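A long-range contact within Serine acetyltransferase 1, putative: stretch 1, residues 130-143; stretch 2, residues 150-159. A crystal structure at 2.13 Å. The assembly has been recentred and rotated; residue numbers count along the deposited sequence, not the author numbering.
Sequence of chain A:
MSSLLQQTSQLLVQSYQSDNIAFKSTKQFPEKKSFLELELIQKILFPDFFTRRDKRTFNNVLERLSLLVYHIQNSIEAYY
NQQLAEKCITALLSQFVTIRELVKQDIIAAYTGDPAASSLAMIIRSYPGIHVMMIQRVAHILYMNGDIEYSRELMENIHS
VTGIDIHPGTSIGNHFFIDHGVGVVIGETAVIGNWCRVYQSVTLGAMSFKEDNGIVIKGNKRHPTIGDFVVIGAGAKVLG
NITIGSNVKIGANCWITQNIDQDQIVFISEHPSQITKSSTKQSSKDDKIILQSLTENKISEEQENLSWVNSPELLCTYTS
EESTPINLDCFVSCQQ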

ATOM      1  N   ILE A 130      -5.390  -2.325  13.374  1.00 14.79           N
ATOM      2  CA  ILE A 130      -6.326  -1.656  14.266  1.00 16.22           C
ATOM      3  C   ILE A 130      -7.008  -0.510  13.540  1.00 15.56           C
ATOM      4  O   ILE A 130      -8.225  -0.323  13.645  1.00 16.46           O
ATOM      5  CB  ILE A 130      -5.599  -1.155  15.532  1.00 15.19           C
ATOM      6  CG1 ILE A 130      -5.041  -2.323  16.337  1.00 17.26           C
ATOM      7  CG2 ILE A 130      -6.521  -0.297  16.370  1.00 17.87           C
ATOM      8  CD1 ILE A 130      -6.070  -3.342  16.745  1.00 18.91           C
ATOM      9  N   HIS A 131      -6.239   0.275  12.785  1.00 18.34           N
ATOM     10  CA  HIS A 131      -6.839   1.418  12.100  1.00 23.27           C
ATOM     11  C   HIS A 131      -7.861   0.955  11.078  1.00 13.56           C
ATOM     12  O   HIS A 131      -8.912   1.582  10.922  1.00 19.34           O
ATOM     13  CB  HIS A 131      -5.764   2.294  11.444  1.00 13.23           C
ATOM     14  CG  HIS A 131      -4.832   2.931  12.433  1.00 20.07           C
ATOM     15  ND1 HIS A 131      -3.603   3.445  12.079  1.00 20.34           N
ATOM     16  CD2 HIS A 131      -4.952   3.121  13.769  1.00 17.22           C
ATOM     17  CE1 HIS A 131      -3.004   3.924  13.157  1.00 25.15           C
ATOM     18  NE2 HIS A 131      -3.803   3.743  14.195  1.00 21.85           N
ATOM     19  N   VAL A 132      -7.593  -0.159  10.398  1.00 12.31           N
ATOM     20  CA  VAL A 132      -8.555  -0.599   9.388  1.00 13.37           C
ATOM     21  C   VAL A 132      -9.854  -1.039  10.054  1.00 12.24           C
ATOM     22  O   VAL A 132     -10.939  -0.855   9.493  1.00 14.66           O
ATOM     23  CB  VAL A 132      -7.950  -1.705   8.490  1.00 15.18           C
ATOM     24  CG1 VAL A 132      -7.896  -3.047   9.214  1.00 14.45           C
ATOM     25  CG2 VAL A 132      -8.758  -1.852   7.205  1.00 16.45           C
ATOM     26  N   MET A 133      -9.775  -1.591  11.269  1.00 14.23           N
ATOM     27  CA  MET A 133     -10.977  -2.042  11.959  1.00 14.71           C
ATOM     28  C   MET A 133     -11.759  -0.886  12.575  1.00 15.02           C
ATOM     29  O   MET A 133     -12.993  -0.941  12.611  1.00 15.39           O
ATOM     30  CB  MET A 133     -10.612  -3.084  13.015  1.00 15.86           C
ATOM     31  CG  MET A 133     -10.230  -4.446  12.397  1.00 18.59           C
ATOM     32  SD  MET A 133     -11.361  -5.000  11.090  1.00 24.73           S
ATOM     33  CE  MET A 133     -12.879  -5.128  12.057  1.00 16.63           C
ATOM     34  N   MET A 134     -11.078   0.165  13.052  1.00 11.34           N
ATOM     35  CA  MET A 134     -11.785   1.402  13.384  1.00 16.07           C
ATOM     36  C   MET A 134     -12.674   1.853  12.225  1.00 16.27           C
ATOM     37  O   MET A 134     -13.852   2.166  12.411  1.00 20.34           O
ATOM     38  CB  MET A 134     -10.788   2.511  13.730  1.00 20.86           C
ATOM     39  CG  MET A 134      -9.863   2.239  14.905  1.00 24.24           C
ATOM     40  SD  MET A 134      -8.859   3.716  15.220  1.00 21.98           S
ATOM     41  CE  MET A 134      -7.988   3.265  16.723  1.00 19.82           C
ATOM     42  N   ILE A 135     -12.124   1.883  11.012  1.00 12.44           N
ATOM     43  CA  ILE A 135     -12.918   2.288   9.857  1.00 13.08           C
ATOM     44  C   ILE A 135     -13.965   1.231   9.511  1.00 15.61           C
ATOM     45  O   ILE A 135     -15.125   1.564   9.223  1.00 12.96           O
ATOM     46  CB  ILE A 135     -12.001   2.579   8.661  1.00 11.95           C
ATOM     47  CG1 ILE A 135     -10.958   3.619   9.051  1.00 20.45           C
ATOM     48  CG2 ILE A 135     -12.810   3.058   7.454  1.00 10.22           C
ATOM     49  CD1 ILE A 135     -11.553   5.002   9.414  1.00 18.95           C
ATOM     50  N   GLN A 136     -13.580  -0.058   9.522  1.00 13.17           N
ATOM     51  CA  GLN A 136     -14.486  -1.099   9.029  1.00 11.49           C
ATOM     52  C   GLN A 136     -15.730  -1.217   9.898  1.00 14.27           C
ATOM     53  O   GLN A 136     -16.841  -1.373   9.380  1.00 13.25           O
ATOM     54  CB  GLN A 136     -13.778  -2.455   8.955  1.00 10.77           C
ATOM     55  CG  GLN A 136     -14.442  -3.448   7.941  1.00 15.62           C
ATOM     56  CD  GLN A 136     -15.621  -4.207   8.525  1.00 15.15           C
ATOM     57  OE1 GLN A 136     -15.709  -4.372   9.738  1.00 20.99           O
ATOM     58  NE2 GLN A 136     -16.549  -4.641   7.670  1.00 12.23           N
ATOM     59  N   ARG A 137     -15.563  -1.160  11.221  1.00 12.58           N
ATOM     60  CA  ARG A 137     -16.717  -1.273  12.102  1.00 18.90           C
ATOM     61  C   ARG A 137     -17.661  -0.081  11.946  1.00 23.22           C
ATOM     62  O   ARG A 137     -18.881  -0.240  12.079  1.00 18.59           O
ATOM     63  CB  ARG A 137     -16.233  -1.447  13.544  1.00 19.17           C
ATOM     64  CG  ARG A 137     -15.384  -2.727  13.682  1.00 18.95           C
ATOM     65  CD  ARG A 137     -15.348  -3.253  15.088  1.00 18.71           C
ATOM     66  NE  ARG A 137     -14.434  -4.383  15.275  1.00 20.55           N
ATOM     67  CZ  ARG A 137     -14.734  -5.654  14.986  1.00 22.19           C
ATOM     68  NH1 ARG A 137     -15.916  -5.963  14.470  1.00 18.57           N
ATOM     69  NH2 ARG A 137     -13.849  -6.616  15.225  1.00 15.58           N
ATOM     70  N   VAL A 138     -17.129   1.103  11.624  1.00 16.44           N
ATOM     71  CA  VAL A 138     -17.995   2.224  11.275  1.00 17.92           C
ATOM     72  C   VAL A 138     -18.685   1.960   9.947  1.00 18.57           C
ATOM     73  O   VAL A 138     -19.916   2.034   9.844  1.00 16.91           O
ATOM     74  CB  VAL A 138     -17.191   3.537  11.225  1.00 18.62           C
ATOM     75  CG1 VAL A 138     -17.987   4.596  10.497  1.00 15.00           C
ATOM     76  CG2 VAL A 138     -16.806   3.974  12.630  1.00 13.77           C
ATOM     77  N   ALA A 139     -17.896   1.644   8.915  1.00 13.51           N
ATOM     78  CA  ALA A 139     -18.438   1.476   7.567  1.00 14.13           C
ATOM     79  C   ALA A 139     -19.505   0.399   7.529  1.00 14.26           C
ATOM     80  O   ALA A 139     -20.479   0.511   6.777  1.00 17.00           O
ATOM     81  CB  ALA A 139     -17.317   1.111   6.587  1.00 11.86           C
ATOM     82  N   HIS A 140     -19.310  -0.672   8.300  1.00 14.11           N
ATOM     83  CA  HIS A 140     -20.221  -1.817   8.239  1.00 16.69           C
ATOM     84  C   HIS A 140     -21.621  -1.446   8.722  1.00 18.28           C
ATOM     85  O   HIS A 140     -22.620  -1.954   8.202  1.00 19.08           O
ATOM     86  CB  HIS A 140     -19.650  -2.973   9.055  1.00 10.81           C
ATOM     87  CG  HIS A 140     -20.501  -4.206   9.050  1.00 16.24           C
ATOM     88  ND1 HIS A 140     -20.796  -4.903   7.899  1.00 20.18           N
ATOM     89  CD2 HIS A 140     -21.110  -4.872  10.063  1.00 13.07           C
ATOM     90  CE1 HIS A 140     -21.556  -5.943   8.203  1.00 20.87           C
ATOM     91  NE2 HIS A 140     -21.765  -5.941   9.508  1.00 17.57           N
ATOM     92  N   ILE A 141     -21.716  -0.558   9.713  1.00 18.48           N
ATOM     93  CA  ILE A 141     -23.034  -0.102  10.149  1.00 21.98           C
ATOM     94  C   ILE A 141     -23.690   0.731   9.061  1.00 22.26           C
ATOM     95  O   ILE A 141     -24.900   0.638   8.832  1.00 19.06           O
ATOM     96  CB  ILE A 141     -22.921   0.672  11.471  1.00 21.19           C
ATOM     97  CG1 ILE A 141     -22.515  -0.301  12.577  1.00 19.36           C
ATOM     98  CG2 ILE A 141     -24.262   1.363  11.820  1.00 20.92           C
ATOM     99  CD1 ILE A 141     -22.022   0.352  13.762  1.00 25.17           C
ATOM    100  N   LEU A 142     -22.899   1.537   8.357  1.00 22.95           N
ATOM    101  CA  LEU A 142     -23.449   2.303   7.250  1.00 22.01           C
ATOM    102  C   LEU A 142     -23.977   1.366   6.174  1.00 24.67           C
ATOM    103  O   LEU A 142     -25.111   1.515   5.701  1.00 19.92           O
ATOM    104  CB  LEU A 142     -22.383   3.246   6.696  1.00 18.53           C
ATOM    105  CG  LEU A 142     -21.786   4.184   7.748  1.00 20.74           C
ATOM    106  CD1 LEU A 142     -20.668   5.027   7.147  1.00 14.23           C
ATOM    107  CD2 LEU A 142     -22.888   5.071   8.342  1.00 17.44           C
ATOM    108  N   TYR A 143     -23.177   0.357   5.819  1.00 21.14           N
ATOM    109  CA  TYR A 143     -23.556  -0.570   4.757  1.00 20.99           C
ATOM    110  C   TYR A 143     -24.823  -1.335   5.122  1.00 23.97           C
ATOM    111  O   TYR A 143     -25.734  -1.468   4.298  1.00 24.15           O
ATOM    112  CB  TYR A 143     -22.385  -1.516   4.471  1.00 16.51           C
ATOM    113  CG  TYR A 143     -22.683  -2.697   3.567  1.00 21.84           C
ATOM    114  CD1 TYR A 143     -23.281  -3.850   4.074  1.00 18.45           C
ATOM    115  CD2 TYR A 143     -22.312  -2.683   2.218  1.00 20.90           C
ATOM    116  CE1 TYR A 143     -23.546  -4.943   3.265  1.00 23.87           C
ATOM    117  CE2 TYR A 143     -22.563  -3.783   1.393  1.00 19.96           C
ATOM    118  CZ  TYR A 143     -23.175  -4.909   1.926  1.00 23.19           C
ATOM    119  OH  TYR A 143     -23.432  -6.009   1.139  1.00 29.44           O
TER
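Stretch 2 (150-159) YSRELMENIH

No hydrogen bond or salt bridge joins the two stretches; the contact, which buries 530 Å² summed over both sides, consists mainly of apolar packing, and two neighbouring residues of stretch 2, L154 and M155, both enter it as knobs. Residues 150-159 are helical throughout, as are 130-143, and the second helix runs back along the first, with 167° between their N-to-C directions and a closest axial approach of 8.9 Å.

The register follows the antiparallel course. V132 lies opposite I158, with CA atoms 6.2 Å apart, Q136 opposite M155 at 6.7 Å between CA atoms, and A139 opposite S151, where the CA-CA distance falls to 4.9 Å. Both residues at this close passage have small side chains, and CB of S151 lies 3.5 Å from the carbonyl O of A139.

L154 points toward stretch 1 and fits among I135, V138, A139 and L142. Its CG is 3.6 Å from I135 CG2, and its CD2 lies 3.9 Å from A139 CB. The CA-to-CB bond of M155 points sideways, but the end of the side chain comes nearer, with chi1, chi2 and chi3 all m, and settles among V132, I135, Q136 and A139. Its SD reaches A139 CB at 3.6 Å and I135 CG2 at 3.8 Å, while its CE is 3.8 Å from Q136 CG.

I158 extends the apolar seam toward the start of stretch 1, placing CG1 3.7 Å from I135 CG1 and CG2 4.0 Å from V132 CG2. I135 thus meets L154, M155 and I158. Near the other end, L142 CD1 sits at the edge of the Y150 ring, 3.8 Å from CE2, and S151 OG approaches Y143 CB to 3.5 Å.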

ATOM      1  N   TYR A 150     -21.109   4.947  -0.192  1.00 20.85           N
ATOM      2  CA  TYR A 150     -20.152   5.708   0.605  1.00 23.65           C
ATOM      3  C   TYR A 150     -19.367   4.800   1.546  1.00 17.73           C
ATOM      4  O   TYR A 150     -18.178   5.029   1.772  1.00 20.65           O
ATOM      5  CB  TYR A 150     -20.824   6.834   1.395  1.00 21.22           C
ATOM      6  CG  TYR A 150     -19.867   7.372   2.438  1.00 15.40           C
ATOM      7  CD1 TYR A 150     -18.762   8.133   2.070  1.00 21.21           C
ATOM      8  CD2 TYR A 150     -20.003   7.025   3.769  1.00 19.14           C
ATOM      9  CE1 TYR A 150     -17.863   8.586   3.017  1.00 20.43           C
ATOM     10  CE2 TYR A 150     -19.116   7.464   4.717  1.00 17.09           C
ATOM     11  CZ  TYR A 150     -18.051   8.239   4.347  1.00 21.00           C
ATOM     12  OH  TYR A 150     -17.184   8.662   5.326  1.00 26.06           O
ATOM     13  N   SER A 151     -20.009   3.767   2.109  1.00 17.85           N
ATOM     14  CA  SER A 151     -19.268   2.830   2.952  1.00 21.75           C
ATOM     15  C   SER A 151     -18.113   2.171   2.188  1.00 16.18           C
ATOM     16  O   SER A 151     -17.072   1.868   2.782  1.00 13.91           O
ATOM     17  CB  SER A 151     -20.216   1.779   3.531  1.00 14.58           C
ATOM     18  OG  SER A 151     -20.786   0.975   2.517  1.00 19.79           O
ATOM     19  N   ARG A 152     -18.268   1.981   0.873  1.00 18.32           N
ATOM     20  CA  ARG A 152     -17.193   1.410   0.064  1.00 16.36           C
ATOM     21  C   ARG A 152     -16.090   2.427  -0.176  1.00 16.98           C
ATOM     22  O   ARG A 152     -14.899   2.114  -0.034  1.00 17.83           O
ATOM     23  CB  ARG A 152     -17.743   0.898  -1.269  1.00 21.40           C
ATOM     24  CG  ARG A 152     -16.669   0.337  -2.206  1.00 21.18           C
ATOM     25  CD  ARG A 152     -16.111  -0.992  -1.682  1.00 23.60           C
ATOM     26  NE  ARG A 152     -14.952  -1.470  -2.436  1.00 27.81           N
ATOM     27  CZ  ARG A 152     -15.023  -2.248  -3.515  1.00 23.50           C
ATOM     28  NH1 ARG A 152     -16.201  -2.632  -3.988  1.00 23.05           N
ATOM     29  NH2 ARG A 152     -13.917  -2.629  -4.136  1.00 21.19           N
ATOM     30  N   GLU A 153     -16.471   3.649  -0.567  1.00 19.63           N
ATOM     31  CA  GLU A 153     -15.518   4.747  -0.676  1.00 20.24           C
ATOM     32  C   GLU A 153     -14.714   4.901   0.612  1.00 20.03           C
ATOM     33  O   GLU A 153     -13.483   5.029   0.589  1.00 13.96           O
ATOM     34  CB  GLU A 153     -16.267   6.042  -1.006  1.00 21.75           C
ATOM     35  CG  GLU A 153     -15.381   7.220  -1.379  1.00 30.92           C
ATOM     36  CD  GLU A 153     -16.169   8.530  -1.488  1.00 39.29           C
ATOM     37  OE1 GLU A 153     -16.733   8.804  -2.571  1.00 37.94           O
ATOM     38  OE2 GLU A 153     -16.244   9.271  -0.482  1.00 49.67           O
ATOM     39  N   LEU A 154     -15.402   4.877   1.752  1.00 15.52           N
ATOM     40  CA  LEU A 154     -14.719   4.946   3.041  1.00 15.55           C
ATOM     41  C   LEU A 154     -13.702   3.819   3.195  1.00 13.52           C
ATOM     42  O   LEU A 154     -12.540   4.055   3.551  1.00 13.16           O
ATOM     43  CB  LEU A 154     -15.751   4.907   4.163  1.00 14.43           C
ATOM     44  CG  LEU A 154     -15.227   4.950   5.583  1.00 17.62           C
ATOM     45  CD1 LEU A 154     -14.378   6.208   5.783  1.00 17.77           C
ATOM     46  CD2 LEU A 154     -16.440   4.930   6.537  1.00 14.52           C
ATOM     47  N   MET A 155     -14.112   2.579   2.904  1.00 13.93           N
ATOM     48  CA  MET A 155     -13.157   1.479   2.996  1.00 14.40           C
ATOM     49  C   MET A 155     -12.006   1.632   2.002  1.00 14.45           C
ATOM     50  O   MET A 155     -10.873   1.236   2.312  1.00 11.97           O
ATOM     51  CB  MET A 155     -13.856   0.136   2.789  1.00 15.17           C
ATOM     52  CG  MET A 155     -14.741  -0.289   3.964  1.00 17.07           C
ATOM     53  SD  MET A 155     -14.022   0.028   5.580  1.00 15.69           S
ATOM     54  CE  MET A 155     -12.619  -1.076   5.634  1.00 14.80           C
ATOM     55  N   GLU A 156     -12.260   2.191   0.808  1.00 13.78           N
ATOM     56  CA  GLU A 156     -11.154   2.364  -0.136  1.00 18.92           C
ATOM     57  C   GLU A 156     -10.176   3.433   0.342  1.00 23.33           C
ATOM     58  O   GLU A 156      -8.974   3.335   0.067  1.00 17.70           O
ATOM     59  CB  GLU A 156     -11.664   2.703  -1.540  1.00 18.28           C
ATOM     60  CG  GLU A 156     -12.339   1.519  -2.268  1.00 25.12           C
ATOM     61  CD  GLU A 156     -11.458   0.268  -2.379  1.00 29.06           C
ATOM     62  OE1 GLU A 156     -10.212   0.400  -2.464  1.00 28.64           O
ATOM     63  OE2 GLU A 156     -12.018  -0.854  -2.413  1.00 28.84           O
ATOM     64  N   ASN A 157     -10.660   4.439   1.076  1.00 16.84           N
ATOM     65  CA  ASN A 157      -9.749   5.419   1.673  1.00 20.02           C
ATOM     66  C   ASN A 157      -8.747   4.742   2.602  1.00 18.00           C
ATOM     67  O   ASN A 157      -7.541   5.004   2.531  1.00 16.59           O
ATOM     68  CB  ASN A 157     -10.530   6.485   2.456  1.00 18.16           C
ATOM     69  CG  ASN A 157     -11.210   7.498   1.559  1.00 25.78           C
ATOM     70  OD1 ASN A 157     -10.887   7.618   0.379  1.00 33.01           O
ATOM     71  ND2 ASN A 157     -12.155   8.246   2.125  1.00 32.29           N
ATOM     72  N   ILE A 158      -9.235   3.887   3.506  1.00 13.97           N
ATOM     73  CA  ILE A 158      -8.339   3.254   4.475  1.00 14.06           C
ATOM     74  C   ILE A 158      -7.476   2.194   3.777  1.00 19.78           C
ATOM     75  O   ILE A 158      -6.315   1.982   4.158  1.00 21.59           O
ATOM     76  CB  ILE A 158      -9.150   2.697   5.673  1.00 15.54           C
ATOM     77  CG1 ILE A 158      -8.236   2.336   6.850  1.00 16.39           C
ATOM     78  CG2 ILE A 158      -9.997   1.471   5.293  1.00 12.40           C
ATOM     79  CD1 ILE A 158      -7.349   3.454   7.296  1.00 17.00           C
ATOM     80  N   HIS A 159      -8.023   1.536   2.743  1.00 15.80           N
ATOM     81  CA  HIS A 159      -7.247   0.709   1.809  1.00 13.60           C
ATOM     82  C   HIS A 159      -6.031   1.451   1.268  1.00 20.33           C
ATOM     83  O   HIS A 159      -4.911   0.930   1.265  1.00 18.84           O
ATOM     84  CB  HIS A 159      -8.150   0.291   0.640  1.00 15.35           C
ATOM     85  CG  HIS A 159      -7.573  -0.783  -0.238  1.00 26.16           C
ATOM     86  ND1 HIS A 159      -8.057  -1.037  -1.507  1.00 28.50           N
ATOM     87  CD2 HIS A 159      -6.578  -1.681  -0.028  1.00 21.63           C
ATOM     88  CE1 HIS A 159      -7.383  -2.042  -2.042  1.00 22.87           C
ATOM     89  NE2 HIS A 159      -6.483  -2.453  -1.166  1.00 24.89           N
TER